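Long-range contact in hypothetical protein (Anabaena variabilis, PDB 2OBN), which is of unknown function but pairs a Rossmann-like domain with a P-loop NTPase-like domain, so it may bind nucleotides: residues A146-R154 and V219-D227. The protein carries 2 engineered substitutions. Residues are numbered along the deposited sequence; the frame is centred on the assembly and turned at random.
Sequences AARTLPCRR and VMRYGKNYD
Leu150 drops its forked end onto the C-terminal part of helix 208-222, and this is the tight part of the contact. With CG anti to its carbonyl carbon (chi1 -63°), it lays CD1 3.5 Å from CG1 of Val219, while CD2 touches CG of Lys224, the two side chains crossing at about a right angle. CD1 also lies over the buried Gly223, 4.0 Å from its CA; a side chain there would run into the leucine. Cut back to an alanine, Leu150 would probably leave a gap over Val219 and Gly223 and take away one of the apolar groups beside SE of Met220. That selenomethionine, bent at chi2 and chi3, curls beneath the 3-10 turn 146-149, its SE in non-bonded contact with Ala146 O (3.5 Å); Thr149 OG1 gives this carbonyl a hydrogen bond from above its plane. Toward solvent the packing thins: Pro151 merely skirts Gly223 O, and Lys224 runs on extended. Beyond Cys152, a fairly straight bond from Arg153 N to Asp227 O (2.9 Å, 163°) starts the pairing of strands 153-159 and 228-231, neighbours in the parallel sheet of the P-loop-like domain, with helix 208-222 leading into the second. Asp227 OD2 turns instead to Arg183 N, just ahead of edge strand 184-187.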
loop_
_atom_site.group_PDB
_atom_site.type_symbol
_atom_site.label_atom_id
_atom_site.label_comp_id
_atom_site.label_asym_id
_atom_site.label_seq_id
_atom_site.Cartn_x
_atom_site.Cartn_y
_atom_site.Cartn_z
ATOM N N ALA B 146 -1.595 11.059 -13.580
ATOM C CA ALA B 146 -0.984 12.176 -14.328
ATOM C C ALA B 146 0.224 11.799 -15.162
ATOM O O ALA B 146 0.549 12.519 -16.094
ATOM C CB ALA B 146 -0.594 13.305 -13.386
ATOM N N ALA B 147 0.890 10.694 -14.814
ATOM C CA ALA B 147 2.066 10.228 -15.535
ATOM C C ALA B 147 1.748 9.742 -16.950
ATOM O O ALA B 147 2.634 9.710 -17.784
ATOM C CB ALA B 147 2.748 9.126 -14.751
ATOM N N ARG B 148 0.490 9.375 -17.216
ATOM C CA ARG B 148 0.074 8.901 -18.533
ATOM C C ARG B 148 0.282 9.964 -19.597
ATOM O O ARG B 148 0.321 9.660 -20.786
ATOM C CB ARG B 148 -1.412 8.528 -18.522
ATOM C CG ARG B 148 -2.339 9.705 -18.614
ATOM C CD ARG B 148 -3.767 9.335 -18.311
ATOM N NE ARG B 148 -4.653 10.459 -18.593
ATOM C CZ ARG B 148 -4.777 11.558 -17.839
ATOM N NH1 ARG B 148 -4.089 11.726 -16.708
ATOM N NH2 ARG B 148 -5.626 12.506 -18.213
ATOM N N THR B 149 0.330 11.216 -19.136
ATOM C CA THR B 149 0.538 12.415 -19.932
ATOM C C THR B 149 1.989 12.630 -20.401
ATOM O O THR B 149 2.237 13.454 -21.291
ATOM C CB THR B 149 0.232 13.626 -19.019
ATOM O OG1 THR B 149 -1.055 13.477 -18.418
ATOM C CG2 THR B 149 0.238 14.874 -19.752
ATOM N N LEU B 150 2.936 11.923 -19.784
ATOM C CA LEU B 150 4.345 12.147 -20.047
ATOM C C LEU B 150 4.796 11.565 -21.384
ATOM O O LEU B 150 4.287 10.531 -21.815
ATOM C CB LEU B 150 5.210 11.610 -18.908
ATOM C CG LEU B 150 5.043 12.243 -17.525
ATOM C CD1 LEU B 150 5.718 11.345 -16.496
ATOM C CD2 LEU B 150 5.596 13.643 -17.459
ATOM N N PRO B 151 5.745 12.255 -22.048
ATOM C CA PRO B 151 6.233 11.864 -23.370
ATOM C C PRO B 151 7.202 10.706 -23.352
ATOM O O PRO B 151 7.317 9.987 -24.329
ATOM C CB PRO B 151 6.958 13.131 -23.852
ATOM C CG PRO B 151 7.491 13.747 -22.576
ATOM C CD PRO B 151 6.409 13.489 -21.559
ATOM N N CYS B 152 7.901 10.539 -22.245
ATOM C CA CYS B 152 8.879 9.481 -22.093
ATOM C C CYS B 152 8.271 8.096 -21.958
ATOM O O CYS B 152 7.109 7.942 -21.621
ATOM C CB CYS B 152 9.679 9.739 -20.819
ATOM S SG CYS B 152 8.693 9.651 -19.304
ATOM N N ARG B 153 9.075 7.089 -22.252
ATOM C CA ARG B 153 8.686 5.704 -21.964
ATOM C C ARG B 153 8.865 5.522 -20.458
ATOM O O ARG B 153 9.728 6.170 -19.837
ATOM C CB ARG B 153 9.536 4.698 -22.733
ATOM C CG ARG B 153 9.090 4.489 -24.176
ATOM C CD ARG B 153 9.955 3.430 -24.833
ATOM N NE ARG B 153 9.327 2.833 -26.015
ATOM C CZ ARG B 153 9.313 3.374 -27.226
ATOM N NH1 ARG B 153 9.871 4.556 -27.460
ATOM N NH2 ARG B 153 8.709 2.733 -28.213
ATOM N N ARG B 154 8.019 4.675 -19.881
ATOM C CA ARG B 154 8.039 4.385 -18.460
ATOM C C ARG B 154 7.990 2.866 -18.306
ATOM O O ARG B 154 6.952 2.235 -18.513
ATOM C CB ARG B 154 6.892 5.087 -17.755
ATOM C CG ARG B 154 6.942 6.607 -17.946
ATOM C CD ARG B 154 5.760 7.319 -17.401
ATOM N NE ARG B 154 4.502 6.880 -17.996
ATOM C CZ ARG B 154 4.025 7.267 -19.176
ATOM N NH1 ARG B 154 4.686 8.126 -19.937
ATOM N NH2 ARG B 154 2.852 6.784 -19.597
ATOM N N VAL B 219 7.930 10.340 -10.628
ATOM C CA VAL B 219 7.824 10.163 -12.079
ATOM C C VAL B 219 7.507 11.487 -12.790
ATOM O O VAL B 219 8.027 11.747 -13.875
ATOM C CB VAL B 219 6.773 9.080 -12.414
ATOM C CG1 VAL B 219 6.399 9.090 -13.878
ATOM C CG2 VAL B 219 7.296 7.673 -11.966
HETATM N N MSE B 220 6.667 12.324 -12.194
HETATM C CA MSE B 220 6.375 13.637 -12.799
HETATM C C MSE B 220 7.559 14.605 -12.682
HETATM O O MSE B 220 7.690 15.523 -13.478
HETATM C CB MSE B 220 5.142 14.275 -12.159
HETATM C CG MSE B 220 3.851 13.521 -12.378
HETATM SE SE MSE B 220 3.352 13.437 -14.225
HETATM C CE MSE B 220 2.868 15.266 -14.520
ATOM N N ARG B 221 8.416 14.389 -11.691
ATOM C CA ARG B 221 9.570 15.245 -11.442
ATOM C C ARG B 221 10.643 15.155 -12.537
ATOM O O ARG B 221 11.285 16.153 -12.843
ATOM C CB ARG B 221 10.147 14.936 -10.041
ATOM C CG ARG B 221 11.411 15.700 -9.641
ATOM C CD ARG B 221 11.461 16.019 -8.134
ATOM N NE ARG B 221 10.988 14.933 -7.282
ATOM N N TYR B 222 10.805 13.984 -13.147
ATOM C CA TYR B 222 11.836 13.778 -14.179
ATOM C C TYR B 222 11.313 13.468 -15.578
ATOM O O TYR B 222 12.032 13.661 -16.542
ATOM C CB TYR B 222 12.779 12.639 -13.746
ATOM C CG TYR B 222 13.395 12.885 -12.388
ATOM C CD1 TYR B 222 14.455 13.788 -12.230
ATOM C CD2 TYR B 222 12.903 12.231 -11.253
ATOM C CE1 TYR B 222 15.010 14.037 -10.967
ATOM C CE2 TYR B 222 13.453 12.458 -9.997
ATOM C CZ TYR B 222 14.499 13.364 -9.854
ATOM O OH TYR B 222 15.026 13.578 -8.602
ATOM N N GLY B 223 10.065 13.020 -15.679
ATOM C CA GLY B 223 9.455 12.566 -16.934
ATOM C C GLY B 223 9.541 13.401 -18.189
ATOM O O GLY B 223 9.646 12.862 -19.290
ATOM N N LYS B 224 9.481 14.713 -18.032
ATOM C CA LYS B 224 9.563 15.620 -19.162
ATOM C C LYS B 224 11.014 15.835 -19.632
ATOM O O LYS B 224 11.232 16.384 -20.713
ATOM C CB LYS B 224 8.908 16.957 -18.797
ATOM C CG LYS B 224 7.418 16.838 -18.444
ATOM C CD LYS B 224 6.829 18.154 -17.915
ATOM C CE LYS B 224 5.403 17.932 -17.418
ATOM N NZ LYS B 224 4.822 19.149 -16.797
ATOM N N ASN B 225 11.995 15.386 -18.846
ATOM C CA ASN B 225 13.401 15.586 -19.177
ATOM C C ASN B 225 14.150 14.385 -19.744
ATOM O O ASN B 225 15.316 14.501 -20.068
ATOM C CB ASN B 225 14.148 16.130 -17.957
ATOM C CG ASN B 225 13.719 17.536 -17.597
ATOM O OD1 ASN B 225 13.539 18.403 -18.469
ATOM N ND2 ASN B 225 13.567 17.783 -16.303
ATOM N N TYR B 226 13.494 13.240 -19.873
ATOM C CA TYR B 226 14.163 12.048 -20.360
ATOM C C TYR B 226 13.327 11.357 -21.434
ATOM O O TYR B 226 12.127 11.611 -21.561
ATOM C CB TYR B 226 14.484 11.117 -19.160
ATOM C CG TYR B 226 15.497 11.727 -18.198
ATOM C CD1 TYR B 226 15.096 12.555 -17.158
ATOM C CD2 TYR B 226 16.857 11.508 -18.362
ATOM C CE1 TYR B 226 16.028 13.147 -16.294
ATOM C CE2 TYR B 226 17.792 12.086 -17.511
ATOM C CZ TYR B 226 17.370 12.901 -16.479
ATOM O OH TYR B 226 18.310 13.464 -15.647
ATOM N N ASP B 227 13.990 10.521 -22.227
ATOM C CA ASP B 227 13.332 9.706 -23.246
ATOM C C ASP B 227 12.746 8.456 -22.575
ATOM O O ASP B 227 11.746 7.916 -23.018
ATOM C CB ASP B 227 14.343 9.219 -24.294
ATOM C CG ASP B 227 15.034 10.335 -25.011
ATOM O OD1 ASP B 227 14.377 11.369 -25.298
ATOM O OD2 ASP B 227 16.241 10.175 -25.308
#